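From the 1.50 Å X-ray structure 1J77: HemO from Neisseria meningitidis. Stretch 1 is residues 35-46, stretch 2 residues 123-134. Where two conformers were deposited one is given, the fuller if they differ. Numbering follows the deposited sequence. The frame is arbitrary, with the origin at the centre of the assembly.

Stretch 1 (35-46) PFVSKENYIKFL
Stretch 2, residues 123-134: FLFKHAQKLDYN

Two segments far apart in sequence can pack together through apolar side chains without a hydrogen bond between them, and the contact between residues 35-46 and 123-134 of HemO is a compact example: no hydrogen bond crosses it, yet 490 Å² of surface, both sides summed, is buried. Its centre is Phe 36, which lies in the loop before a helix (phi/psi -108/9) and points its CA-to-CB bond toward the second stretch. With chi1 at -53° (m) and chi2 at 103°, its ring settles against the last turns of the helix that includes residues 123-129. The nearest CA pair across the two stretches is Phe 36 CA and Ala 128 CA, 6.8 Å apart.

Four residues of the second stretch contact this ring. His 127 CB lies over one face, 3.8 Å from the ring centroid and 15° off the normal, a CH-pi contact in which a weakly polarised C-H meets the pi cloud. The imidazole itself leads away (chi1 -81°, m), and His 127 ND1 donates to Phe 123 O at 3.3 Å, one turn back in its own helix. Leu 131 (chi1 -64°, m; chi2 -179°, t) sets CD1 at the ring edge, 4.0 Å from Phe 36 CD2. Leu 124 CD2 approaches Phe 36 CZ at 3.8 Å, and Ala 128 CB approaches Phe 36 CE2 at 4.0 Å. The ring also comes close to the helix backbone: Phe 36 CE2 is 3.5 Å from Ala 128 N, whose hydrogen is already committed to Leu 124 O at 2.9 Å.

Outward from this centre, the helix beginning at Lys 39 supplies residues three apart. Phe 45 meets Leu 124, Tyr 42 meets Ala 128 and Leu 131, and Lys 39 meets Tyr 133, so the two chains run in roughly opposite senses along the contact. Phe 45 (chi1 179°, t; chi2 67°) brings CZ to 4.0 Å from Leu 124 CD1, the leucine being m,t. Tyr 42 (chi1 -172°, t; chi2 67°) places CB 4.4 Å from Leu 131 CD1 and OH 4.1 Å from Ala 128 CB; that hydroxyl is hydrogen-bonded elsewhere in the structure. Its ring runs nearly parallel to that of Tyr 133, with planes at 24° and centroids 4.9 Å apart, but the rings are slid so that they barely overlap. Their closest atoms, Tyr 42 CD2 and Tyr 133 CE1, are 3.5 Å apart.

Tyr 133 (chi1 -60°, m; chi2 143°) follows a turn. A type I turn runs from Gln 129 to Asp 132, and Asp 132 adopts positive phi (77/13) in a Schellman motif. Leu 131 N and Tyr 133 N both donate to Ala 128 O, at 2.9 and 3.2 Å, before the chain extends at Tyr 133 (-93/122).

At the polar edge, the aliphatic part of Lys 39 touches the hydroxyl of Tyr 133, with Lys 39 CG 3.4 Å from Tyr 133 OH, while its ammonium end leads away. Nearby, Ser 38 (chi1 68°, p) caps the first helix, its OG accepting from Asn 41 N at 3.0 Å. The side-chain hydrogen bonds described here, Asn 41 N to Ser 38 OG and His 127 ND1 to Phe 123 O, lie within single stretches, and largely apolar contacts join the two.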

# COMPACT_ATOMS: atom_id res chain seq x y z
N PRO A 35 -0.68 -6.93 14.34
CA PRO A 35 -1.25 -7.76 13.25
C PRO A 35 -0.86 -9.22 13.31
O PRO A 35 -1.57 -10.02 12.70
CB PRO A 35 -0.68 -7.14 11.97
CG PRO A 35 0.20 -6.01 12.40
CD PRO A 35 0.35 -6.01 13.85
N PHE A 36 0.22 -9.57 14.03
CA PHE A 36 0.67 -10.96 14.07
C PHE A 36 0.40 -11.64 15.42
O PHE A 36 0.80 -12.79 15.61
CB PHE A 36 2.15 -11.00 13.73
CG PHE A 36 2.48 -10.32 12.45
CD1 PHE A 36 3.06 -9.06 12.46
CD2 PHE A 36 2.21 -10.92 11.22
CE1 PHE A 36 3.37 -8.40 11.30
CE2 PHE A 36 2.53 -10.25 10.05
CZ PHE A 36 3.10 -8.99 10.08
N VAL A 37 -0.36 -11.00 16.30
CA VAL A 37 -0.59 -11.58 17.66
C VAL A 37 -1.50 -12.81 17.66
O VAL A 37 -1.57 -13.63 18.62
CB VAL A 37 -1.11 -10.50 18.65
CG1 VAL A 37 -2.57 -10.27 18.55
CG2 VAL A 37 -0.75 -10.89 20.12
N SER A 38 -2.15 -13.02 16.54
CA SER A 38 -3.09 -14.09 16.43
C SER A 38 -3.60 -14.16 15.02
O SER A 38 -3.56 -13.17 14.28
CB SER A 38 -4.29 -13.87 17.34
OG SER A 38 -5.12 -12.77 16.95
N LYS A 39 -4.16 -15.31 14.68
CA LYS A 39 -4.84 -15.48 13.37
C LYS A 39 -5.96 -14.42 13.23
O LYS A 39 -6.18 -13.83 12.13
CB LYS A 39 -5.45 -16.89 13.31
CG LYS A 39 -5.88 -17.33 11.89
CD LYS A 39 -6.97 -18.43 11.97
CE LYS A 39 -6.72 -19.53 10.96
NZ LYS A 39 -7.88 -20.50 10.82
N GLU A 40 -6.70 -14.17 14.30
CA GLU A 40 -7.79 -13.21 14.30
C GLU A 40 -7.29 -11.80 13.92
O GLU A 40 -7.83 -11.13 13.06
CB GLU A 40 -8.46 -13.18 15.67
CG GLU A 40 -9.51 -12.11 15.82
CD GLU A 40 -10.08 -11.99 17.23
OE1 GLU A 40 -9.67 -12.75 18.16
OE2 GLU A 40 -10.96 -11.11 17.41
N ASN A 41 -6.23 -11.36 14.57
CA ASN A 41 -5.66 -10.07 14.21
C ASN A 41 -5.04 -10.06 12.79
O ASN A 41 -5.07 -9.01 12.12
CB ASN A 41 -4.68 -9.59 15.27
CG ASN A 41 -5.35 -8.78 16.34
OD1 ASN A 41 -6.55 -8.91 16.61
ND2 ASN A 41 -4.59 -7.85 16.91
N TYR A 42 -4.46 -11.17 12.34
CA TYR A 42 -3.87 -11.21 10.99
C TYR A 42 -4.99 -11.07 9.98
O TYR A 42 -4.80 -10.43 8.91
CB TYR A 42 -3.07 -12.50 10.70
CG TYR A 42 -2.31 -12.46 9.41
CD1 TYR A 42 -1.25 -11.59 9.22
CD2 TYR A 42 -2.65 -13.30 8.33
CE1 TYR A 42 -0.53 -11.57 8.03
CE2 TYR A 42 -1.95 -13.29 7.18
CZ TYR A 42 -0.90 -12.43 7.01
OH TYR A 42 -0.24 -12.37 5.82
N ILE A 43 -6.16 -11.62 10.28
CA ILE A 43 -7.30 -11.49 9.36
C ILE A 43 -7.73 -10.03 9.30
O ILE A 43 -8.06 -9.51 8.23
CB ILE A 43 -8.44 -12.47 9.75
CG1 ILE A 43 -8.07 -13.88 9.29
CG2 ILE A 43 -9.72 -12.01 9.16
CD1 ILE A 43 -8.90 -15.01 9.89
N LYS A 44 -7.69 -9.34 10.42
CA LYS A 44 -7.99 -7.91 10.43
C LYS A 44 -7.02 -7.15 9.53
O LYS A 44 -7.43 -6.23 8.78
CB LYS A 44 -7.89 -7.37 11.85
CG LYS A 44 -8.47 -8.35 12.92
CD LYS A 44 -8.46 -7.70 14.30
CE LYS A 44 -9.20 -8.49 15.34
NZ LYS A 44 -9.71 -7.55 16.36
N PHE A 45 -5.78 -7.54 9.56
CA PHE A 45 -4.76 -6.95 8.74
C PHE A 45 -5.05 -7.23 7.28
O PHE A 45 -4.93 -6.37 6.43
CB PHE A 45 -3.38 -7.47 9.13
CG PHE A 45 -2.29 -6.93 8.32
CD1 PHE A 45 -2.00 -5.59 8.42
CD2 PHE A 45 -1.57 -7.73 7.43
CE1 PHE A 45 -1.03 -5.04 7.63
CE2 PHE A 45 -0.58 -7.17 6.65
CZ PHE A 45 -0.29 -5.84 6.79
N LEU A 46 -5.37 -8.49 6.96
CA LEU A 46 -5.68 -8.82 5.58
C LEU A 46 -6.89 -8.04 5.09
O LEU A 46 -6.95 -7.67 3.88
CB LEU A 46 -5.94 -10.33 5.48
CG LEU A 46 -4.73 -11.28 5.53
CD1 LEU A 46 -5.20 -12.72 5.30
CD2 LEU A 46 -3.62 -10.99 4.61
N PHE A 123 9.68 -6.59 5.89
CA PHE A 123 9.58 -6.77 7.34
C PHE A 123 8.30 -7.49 7.65
O PHE A 123 8.25 -8.43 8.43
CB PHE A 123 9.64 -5.41 8.04
CG PHE A 123 9.46 -5.47 9.50
CD1 PHE A 123 10.56 -5.60 10.34
CD2 PHE A 123 8.19 -5.35 10.06
CE1 PHE A 123 10.41 -5.65 11.72
CE2 PHE A 123 8.04 -5.41 11.42
CZ PHE A 123 9.15 -5.55 12.25
N LEU A 124 7.20 -7.07 7.03
CA LEU A 124 5.94 -7.71 7.27
C LEU A 124 5.97 -9.18 6.82
O LEU A 124 5.35 -10.03 7.45
CB LEU A 124 4.81 -6.98 6.55
CG LEU A 124 4.45 -5.58 7.06
CD1 LEU A 124 3.54 -5.00 6.06
CD2 LEU A 124 3.80 -5.61 8.45
N PHE A 125 6.60 -9.42 5.66
CA PHE A 125 6.71 -10.79 5.15
C PHE A 125 7.49 -11.64 6.16
O PHE A 125 7.13 -12.80 6.46
CB PHE A 125 7.42 -10.81 3.79
CG PHE A 125 7.33 -12.12 3.05
CD1 PHE A 125 6.11 -12.73 2.84
CD2 PHE A 125 8.48 -12.68 2.51
CE1 PHE A 125 6.05 -13.92 2.14
CE2 PHE A 125 8.40 -13.88 1.79
CZ PHE A 125 7.19 -14.48 1.61
N LYS A 126 8.57 -11.08 6.69
CA LYS A 126 9.35 -11.84 7.70
C LYS A 126 8.48 -12.22 8.89
O LYS A 126 8.52 -13.35 9.38
CB LYS A 126 10.58 -11.09 8.16
CG LYS A 126 11.22 -11.66 9.42
CD LYS A 126 12.33 -10.81 9.94
CE LYS A 126 12.86 -11.45 11.23
NZ LYS A 126 14.29 -11.25 11.47
N HIS A 127 7.66 -11.28 9.36
CA HIS A 127 6.86 -11.59 10.55
C HIS A 127 5.66 -12.49 10.30
O HIS A 127 5.23 -13.23 11.19
CB HIS A 127 6.51 -10.28 11.27
CG HIS A 127 7.63 -9.80 12.12
ND1 HIS A 127 8.68 -9.04 11.64
CD2 HIS A 127 7.94 -10.11 13.39
CE1 HIS A 127 9.56 -8.87 12.61
NE2 HIS A 127 9.11 -9.47 13.69
N ALA A 128 5.11 -12.44 9.09
CA ALA A 128 4.05 -13.34 8.69
C ALA A 128 4.55 -14.80 8.68
O ALA A 128 3.81 -15.72 9.07
CB ALA A 128 3.54 -12.95 7.28
N GLN A 129 5.80 -14.98 8.27
CA GLN A 129 6.47 -16.30 8.22
C GLN A 129 6.58 -16.98 9.58
O GLN A 129 6.58 -18.22 9.66
CB GLN A 129 7.86 -16.19 7.58
CG GLN A 129 7.79 -16.06 6.07
CD GLN A 129 9.15 -15.83 5.42
OE1 GLN A 129 9.64 -14.70 5.37
NE2 GLN A 129 9.74 -16.91 4.88
N LYS A 130 6.64 -16.18 10.64
CA LYS A 130 6.69 -16.76 11.98
C LYS A 130 5.38 -17.49 12.28
O LYS A 130 5.34 -18.42 13.10
CB LYS A 130 6.95 -15.69 13.03
CG LYS A 130 8.26 -14.93 12.86
CD LYS A 130 8.65 -14.26 14.20
CE LYS A 130 9.84 -13.31 14.01
NZ LYS A 130 10.31 -12.67 15.28
N LEU A 131 4.31 -17.04 11.61
CA LEU A 131 3.00 -17.66 11.76
C LEU A 131 2.79 -18.83 10.80
O LEU A 131 1.71 -19.39 10.74
CB LEU A 131 1.90 -16.63 11.51
CG LEU A 131 1.76 -15.44 12.47
CD1 LEU A 131 0.58 -14.49 12.10
CD2 LEU A 131 1.59 -15.94 13.90
N ASP A 132 3.84 -19.16 10.04
CA ASP A 132 3.82 -20.21 9.02
C ASP A 132 3.11 -19.75 7.76
O ASP A 132 2.75 -20.57 6.92
CB ASP A 132 3.18 -21.50 9.56
CG ASP A 132 4.01 -22.16 10.64
OD1 ASP A 132 3.40 -22.70 11.58
OD2 ASP A 132 5.25 -22.18 10.63
N TYR A 133 2.86 -18.45 7.65
CA TYR A 133 2.27 -17.91 6.43
C TYR A 133 3.38 -17.45 5.47
O TYR A 133 4.18 -16.56 5.81
CB TYR A 133 1.37 -16.72 6.74
CG TYR A 133 0.22 -17.02 7.66
CD1 TYR A 133 -0.20 -16.09 8.61
CD2 TYR A 133 -0.48 -18.21 7.58
CE1 TYR A 133 -1.26 -16.36 9.47
CE2 TYR A 133 -1.56 -18.47 8.42
CZ TYR A 133 -1.94 -17.57 9.37
OH TYR A 133 -3.01 -17.86 10.20
N ASN A 134 3.40 -18.01 4.26
CA ASN A 134 4.42 -17.69 3.27
C ASN A 134 3.83 -17.27 1.91
O ASN A 134 2.65 -16.98 1.79
CB ASN A 134 5.32 -18.90 3.08
CG ASN A 134 4.52 -20.16 2.91
OD1 ASN A 134 3.72 -20.27 2.00
ND2 ASN A 134 4.70 -21.10 3.83